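Two structures of enoyl-[acyl-carrier-protein] reductase [FMN] from Thermotoga maritima compared at one contact. The protein probably catalyses the NADH-dependent reduction of enoyl-acyl-carrier-protein substrates in fatty acid synthesis, using FMN as its cofactor. Structure 1 is PDB 5GVJ (chain A, 1.90 Å), residues Met22-Thr27 and Ser260-Val265; structure 2 is PDB 5GVH (chain B, 2.29 Å), residues Met22-Thr27 and Ser260-Val265. One frame, after least-squares fit of the local backbone (RMSD 0.38 Å); residues are numbered along the deposited sequences.

Structure 1 (5GVJ); sequences MAWAGT and SLRRAV. It carries 1 engineered substitution outside these segments.
Trp24 and Arg262 meet where the loop between strand 17-18 and helix 28-36 faces helix 260-265, at the carboxy-terminal end of the first strand of a TIM-barrel fold. In a CH-pi contact Arg262 lays its aliphatic chain over one face of the indole, CG standing 3.4 Å from the centroid of the six-membered ring and CD 3.6 Å from Trp24 CH2. At chi3 the chain bends away from the indole face, and NH1 forms a salt bridge with Glu267. Apolar packing adjoins it. Leu261 CD2 sits at the indole edge, 4.1 Å from Trp24 CD1, and also touches Ala23, while Val265 packs against Trp24 CB. Met22 runs straight to SD, CG anti to the backbone N (chi1 -171°), and turns at CE; it reaches Tyr208 of helix 206-214, its CB 4.4 Å from Ala25 CB. In the loop, Gly26 N donates to Met22 O (2.7 Å), and Thr27 N-caps helix 28-36. Ala23 belongs to the FMN site, which holds no flavin in this chain.

Structure 2 (5GVH); sequences MAWAGT and SLRRAV. With FMN (flavin mononucleotide), chain C.
Arg262 covers one face of Trp24 with its aliphatic chain in a CH-pi contact, CD lying 3.5 Å from the centroid of the six-membered ring and 3.4 Å from Trp24 CH2. The guanidinium stands off above that face, at most weakly attracted to the ring, and NH2 makes a long, weak ion pair with Glu267. Among the apolar contacts, Leu261 CD2 sits at the indole edge, 3.9 Å from Trp24 CD1, and also touches Ala23, while Val265 packs against Trp24 CB. Met22 places CG beside its backbone N (chi1 -68°), which lays the side chain over one face of the isoalloxazine, CG 3.5 Å from C9A of FMN; its CB is 4.0 Å from Ala25 CB. Polar bonding holds loop and cofactor. Gly26 N donates to Met22 O (2.8 Å), and Thr27 N-caps helix 28-36. Ala23 N donates to N5 of FMN (3.2 Å, 151° at the hydrogen) and weakly to O4, so the loop grips the flavin's redox-active nitrogen. Glu139 and Ser280 also bind FMN.

How the two compare
The sharpest difference is the flavin and the rotamer of the methionine beside it. FMN is present in structure 2 alone, and in structure 1 Met22(A) fills part of its place: Met22(A) SD stands 0.9 Å apart from the position of C7 of FMN after superposition. That conformer could not coexist with the isoalloxazine. In Met22(B) chi1 is -68° against -171° in Met22(A), chi3 is -76° against 60°, and the CE atoms stand 5.5 Å apart. None of CB, CG, SD and CE of Met22(A) has a counterpart in the same place; Met22(B) lies against the flavin, yet CB touches Ala25 CB in both (Met22(A) with Ala25(A), Met22(B) with Ala25(B)). The CA atoms that can be compared coincide within the error, and Ala23(B) N has N5 of FMN as an acceptor, which structure 1 lacks. The cause need not be the flavin alone, because position 276 also differs, the engineered Ala276(A) against Met276(B).

Across the contact, Trp24(A) and Leu261(A) keep their place with their counterparts. Arg262(A) and Arg262(B) differ within one rotamer: their CZ atoms stand 1.8 Å apart, and NH1 and NH2 are displaced too, while CD lies against CH2 of Trp24(A) and of Trp24(B). Arg263(A) and Arg263(B) also lie differently, away from the contact.

Structure 1 (5GVJ)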
loop_
_atom_site.group_PDB
_atom_site.type_symbol
_atom_site.label_atom_id
_atom_site.label_comp_id
_atom_site.label_asym_id
_atom_site.label_seq_id
_atom_site.Cartn_x
_atom_site.Cartn_y
_atom_site.Cartn_z
ATOM N N MET A 22 -5.466 -19.598 3.958
ATOM C CA MET A 22 -5.730 -19.384 5.369
ATOM C C MET A 22 -6.290 -20.662 5.999
ATOM O O MET A 22 -6.834 -21.536 5.317
ATOM C CB MET A 22 -6.711 -18.220 5.526
ATOM C CG MET A 22 -6.941 -17.722 6.934
ATOM S SD MET A 22 -7.985 -16.245 6.880
ATOM C CE MET A 22 -9.486 -16.846 6.095
ATOM N N ALA A 23 -6.140 -20.777 7.320
ATOM C CA ALA A 23 -6.768 -21.885 8.027
ATOM C C ALA A 23 -8.281 -21.824 7.849
ATOM O O ALA A 23 -8.877 -20.742 7.823
ATOM C CB ALA A 23 -6.408 -21.853 9.511
ATOM N N TRP A 24 -8.891 -23.001 7.686
ATOM C CA TRP A 24 -10.336 -23.166 7.526
ATOM C C TRP A 24 -10.817 -22.731 6.148
ATOM O O TRP A 24 -11.588 -23.460 5.521
ATOM C CB TRP A 24 -11.106 -22.428 8.627
ATOM C CG TRP A 24 -10.752 -22.920 9.986
ATOM C CD1 TRP A 24 -10.037 -22.257 10.940
ATOM C CD2 TRP A 24 -11.058 -24.208 10.535
ATOM N NE1 TRP A 24 -9.899 -23.045 12.057
ATOM C CE2 TRP A 24 -10.517 -24.247 11.835
ATOM C CE3 TRP A 24 -11.758 -25.323 10.062
ATOM C CZ2 TRP A 24 -10.646 -25.363 12.666
ATOM C CZ3 TRP A 24 -11.885 -26.431 10.887
ATOM C CH2 TRP A 24 -11.331 -26.440 12.176
ATOM N N ALA A 25 -10.364 -21.575 5.644
ATOM C CA ALA A 25 -10.804 -21.128 4.321
ATOM C C ALA A 25 -10.001 -21.767 3.196
ATOM O O ALA A 25 -10.513 -21.908 2.078
ATOM C CB ALA A 25 -10.702 -19.600 4.210
ATOM N N GLY A 26 -8.739 -22.121 3.458
ATOM C CA GLY A 26 -7.911 -22.791 2.472
ATOM C C GLY A 26 -8.206 -24.276 2.373
ATOM O O GLY A 26 -7.351 -25.106 2.694
ATOM N N THR A 27 -9.414 -24.618 1.927
ATOM C CA THR A 27 -9.848 -26.002 1.807
ATOM C C THR A 27 -9.329 -26.628 0.518
ATOM O O THR A 27 -9.049 -25.925 -0.454
ATOM C CB THR A 27 -11.379 -26.083 1.808
ATOM O OG1 THR A 27 -11.893 -25.362 0.681
ATOM C CG2 THR A 27 -11.970 -25.518 3.093
ATOM N N SER A 260 -12.275 -18.605 17.272
ATOM C CA SER A 260 -13.067 -17.509 16.713
ATOM C C SER A 260 -13.010 -17.487 15.189
ATOM O O SER A 260 -14.011 -17.165 14.537
ATOM C CB SER A 260 -12.611 -16.169 17.289
ATOM O OG SER A 260 -11.265 -15.884 16.944
ATOM N N LEU A 261 -11.862 -17.833 14.596
ATOM C CA LEU A 261 -11.780 -17.856 13.137
ATOM C C LEU A 261 -12.647 -18.965 12.556
ATOM O O LEU A 261 -13.333 -18.760 11.547
ATOM C CB LEU A 261 -10.326 -18.009 12.674
ATOM C CG LEU A 261 -10.134 -18.025 11.146
ATOM C CD1 LEU A 261 -10.507 -16.677 10.515
ATOM C CD2 LEU A 261 -8.719 -18.432 10.747
ATOM N N ARG A 262 -12.650 -20.141 13.189
ATOM C CA ARG A 262 -13.496 -21.234 12.715
ATOM C C ARG A 262 -14.975 -20.862 12.773
ATOM O O ARG A 262 -15.746 -21.217 11.873
ATOM C CB ARG A 262 -13.241 -22.499 13.533
ATOM C CG ARG A 262 -13.836 -23.746 12.904
ATOM C CD ARG A 262 -14.020 -24.863 13.926
ATOM N NE ARG A 262 -14.959 -24.468 14.974
ATOM C CZ ARG A 262 -16.276 -24.642 14.911
ATOM N NH1 ARG A 262 -16.831 -25.226 13.853
ATOM N NH2 ARG A 262 -17.041 -24.236 15.916
ATOM N N ARG A 263 -15.391 -20.149 13.821
ATOM C CA ARG A 263 -16.804 -19.796 13.944
ATOM C C ARG A 263 -17.249 -18.890 12.804
ATOM O O ARG A 263 -18.383 -18.996 12.324
ATOM C CB ARG A 263 -17.081 -19.130 15.294
ATOM C CG ARG A 263 -16.976 -20.051 16.506
ATOM C CD ARG A 263 -17.722 -19.470 17.699
ATOM N NE ARG A 263 -17.025 -18.332 18.291
ATOM C CZ ARG A 263 -16.078 -18.436 19.224
ATOM N NH1 ARG A 263 -15.704 -19.632 19.678
ATOM N NH2 ARG A 263 -15.498 -17.341 19.710
ATOM N N ALA A 264 -16.372 -17.986 12.355
ATOM C CA ALA A 264 -16.725 -17.130 11.226
ATOM C C ALA A 264 -16.733 -17.923 9.926
ATOM O O ALA A 264 -17.723 -17.905 9.183
ATOM C CB ALA A 264 -15.755 -15.950 11.135
ATOM N N VAL A 265 -15.642 -18.639 9.643
ATOM C CA VAL A 265 -15.503 -19.339 8.367
ATOM C C VAL A 265 -16.521 -20.469 8.247
ATOM O O VAL A 265 -17.206 -20.603 7.226
ATOM C CB VAL A 265 -14.066 -19.870 8.199
ATOM C CG1 VAL A 265 -13.991 -20.797 6.988
ATOM C CG2 VAL A 265 -13.095 -18.723 8.043
#

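Structure 2 (5GVH)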
loop_
_atom_site.group_PDB
_atom_site.type_symbol
_atom_site.label_atom_id
_atom_site.label_comp_id
_atom_site.label_asym_id
_atom_site.label_seq_id
_atom_site.Cartn_x
_atom_site.Cartn_y
_atom_site.Cartn_z
ATOM N N MET B 22 -4.652 -20.184 3.846
ATOM C CA MET B 22 -5.648 -19.635 4.766
ATOM C C MET B 22 -6.164 -20.732 5.690
ATOM O O MET B 22 -6.674 -21.754 5.222
ATOM C CB MET B 22 -6.825 -18.985 4.002
ATOM C CG MET B 22 -6.487 -17.690 3.219
ATOM S SD MET B 22 -7.900 -16.938 2.339
ATOM C CE MET B 22 -8.044 -18.049 0.921
ATOM N N ALA B 23 -6.045 -20.521 7.001
ATOM C CA ALA B 23 -6.576 -21.494 7.951
ATOM C C ALA B 23 -8.097 -21.566 8.052
ATOM O O ALA B 23 -8.754 -20.569 8.371
ATOM C CB ALA B 23 -6.144 -21.148 9.373
ATOM N N TRP B 24 -8.651 -22.745 7.754
ATOM C CA TRP B 24 -10.085 -23.031 7.831
ATOM C C TRP B 24 -10.807 -22.561 6.567
ATOM O O TRP B 24 -12.004 -22.826 6.413
ATOM C CB TRP B 24 -10.808 -22.279 8.966
ATOM C CG TRP B 24 -10.524 -22.845 10.346
ATOM C CD1 TRP B 24 -9.975 -22.188 11.417
ATOM C CD2 TRP B 24 -10.767 -24.188 10.785
ATOM N NE1 TRP B 24 -9.871 -23.043 12.495
ATOM C CE2 TRP B 24 -10.346 -24.275 12.130
ATOM C CE3 TRP B 24 -11.301 -25.323 10.171
ATOM C CZ2 TRP B 24 -10.436 -25.454 12.865
ATOM C CZ3 TRP B 24 -11.394 -26.490 10.905
ATOM C CH2 TRP B 24 -10.966 -26.547 12.238
ATOM N N ALA B 25 -10.099 -21.879 5.653
ATOM C CA ALA B 25 -10.693 -21.311 4.444
ATOM C C ALA B 25 -9.966 -21.839 3.214
ATOM O O ALA B 25 -10.566 -21.877 2.138
ATOM C CB ALA B 25 -10.699 -19.772 4.383
ATOM N N GLY B 26 -8.700 -22.229 3.333
ATOM C CA GLY B 26 -7.983 -22.786 2.199
ATOM C C GLY B 26 -8.157 -24.287 2.043
ATOM O O GLY B 26 -7.219 -25.062 2.267
ATOM N N THR B 27 -9.355 -24.702 1.641
ATOM C CA THR B 27 -9.728 -26.104 1.504
ATOM C C THR B 27 -9.138 -26.724 0.236
ATOM O O THR B 27 -8.783 -26.016 -0.713
ATOM C CB THR B 27 -11.249 -26.217 1.472
ATOM O OG1 THR B 27 -11.740 -25.548 0.304
ATOM C CG2 THR B 27 -11.858 -25.546 2.702
ATOM N N SER B 260 -12.046 -18.597 17.216
ATOM C CA SER B 260 -12.931 -17.563 16.692
ATOM C C SER B 260 -12.924 -17.534 15.171
ATOM O O SER B 260 -13.910 -17.109 14.556
ATOM C CB SER B 260 -12.535 -16.199 17.258
ATOM O OG SER B 260 -11.177 -15.918 16.976
ATOM N N LEU B 261 -11.835 -17.977 14.541
ATOM C CA LEU B 261 -11.824 -17.987 13.083
ATOM C C LEU B 261 -12.796 -19.021 12.537
ATOM O O LEU B 261 -13.443 -18.780 11.512
ATOM C CB LEU B 261 -10.411 -18.241 12.562
ATOM C CG LEU B 261 -10.203 -18.362 11.050
ATOM C CD1 LEU B 261 -10.737 -17.136 10.312
ATOM C CD2 LEU B 261 -8.724 -18.549 10.765
ATOM N N ARG B 262 -12.944 -20.155 13.226
ATOM C CA ARG B 262 -13.820 -21.216 12.740
ATOM C C ARG B 262 -15.295 -20.840 12.834
ATOM O O ARG B 262 -16.067 -21.147 11.919
ATOM C CB ARG B 262 -13.562 -22.501 13.509
ATOM C CG ARG B 262 -14.145 -23.706 12.828
ATOM C CD ARG B 262 -13.689 -24.965 13.509
ATOM N NE ARG B 262 -14.625 -25.407 14.531
ATOM C CZ ARG B 262 -15.683 -26.175 14.283
ATOM N NH1 ARG B 262 -15.942 -26.586 13.047
ATOM N NH2 ARG B 262 -16.483 -26.540 15.272
ATOM N N ARG B 263 -15.715 -20.186 13.923
ATOM C CA ARG B 263 -17.112 -19.767 14.019
ATOM C C ARG B 263 -17.466 -18.762 12.927
ATOM O O ARG B 263 -18.632 -18.662 12.523
ATOM C CB ARG B 263 -17.396 -19.175 15.398
ATOM C CG ARG B 263 -16.646 -19.846 16.532
ATOM C CD ARG B 263 -16.913 -19.132 17.854
ATOM N NE ARG B 263 -15.838 -19.361 18.816
ATOM C CZ ARG B 263 -15.844 -20.331 19.724
ATOM N NH1 ARG B 263 -16.874 -21.162 19.799
ATOM N NH2 ARG B 263 -14.819 -20.469 20.557
ATOM N N ALA B 264 -16.477 -18.008 12.441
ATOM C CA ALA B 264 -16.690 -17.152 11.282
ATOM C C ALA B 264 -16.744 -17.963 9.994
ATOM O O ALA B 264 -17.662 -17.794 9.187
ATOM C CB ALA B 264 -15.578 -16.104 11.190
ATOM N N VAL B 265 -15.763 -18.839 9.784
ATOM C CA VAL B 265 -15.661 -19.547 8.512
ATOM C C VAL B 265 -16.810 -20.530 8.349
ATOM O O VAL B 265 -17.538 -20.503 7.348
ATOM C CB VAL B 265 -14.299 -20.252 8.403
ATOM C CG1 VAL B 265 -14.247 -21.081 7.139
ATOM C CG2 VAL B 265 -13.171 -19.216 8.407
HETATM N N1 FMN C . -1.648 -16.404 5.864
HETATM C C2 FMN C . -0.826 -17.376 6.417
HETATM O O2 FMN C . 0.394 -17.377 6.246
HETATM N N3 FMN C . -1.375 -18.369 7.181
HETATM C C4 FMN C . -2.730 -18.419 7.402
HETATM O O4 FMN C . -3.185 -19.325 8.101
HETATM C C4A FMN C . -3.559 -17.450 6.850
HETATM N N5 FMN C . -4.920 -17.498 7.073
HETATM C C5A FMN C . -5.748 -16.549 6.506
HETATM C C6 FMN C . -7.118 -16.626 6.729
HETATM C C7 FMN C . -7.970 -15.687 6.174
HETATM C C7M FMN C . -9.445 -15.788 6.436
HETATM C C8 FMN C . -7.449 -14.656 5.386
HETATM C C8M FMN C . -8.366 -13.624 4.789
HETATM C C9 FMN C . -6.075 -14.577 5.160
HETATM C C9A FMN C . -5.213 -15.527 5.720
HETATM N N10 FMN C . -3.839 -15.473 5.500
HETATM C C10 FMN C . -3.013 -16.431 6.071
HETATM C "C1'" FMN C . -3.251 -14.383 4.647
HETATM C "C2'" FMN C . -3.335 -14.788 3.178
HETATM O "O2'" FMN C . -2.486 -15.888 2.948
HETATM C "C3'" FMN C . -2.897 -13.672 2.237
HETATM O "O3'" FMN C . -1.505 -13.495 2.376
HETATM C "C4'" FMN C . -3.661 -12.376 2.481
HETATM O "O4'" FMN C . -5.036 -12.674 2.464
HETATM C "C5'" FMN C . -3.415 -11.357 1.375
HETATM O "O5'" FMN C . -4.236 -10.220 1.576
HETATM P P FMN C . -5.631 -9.968 0.789
HETATM O O1P FMN C . -5.833 -8.466 0.662
HETATM O O2P FMN C . -5.636 -10.605 -0.579
HETATM O O3P FMN C . -6.762 -10.505 1.635
#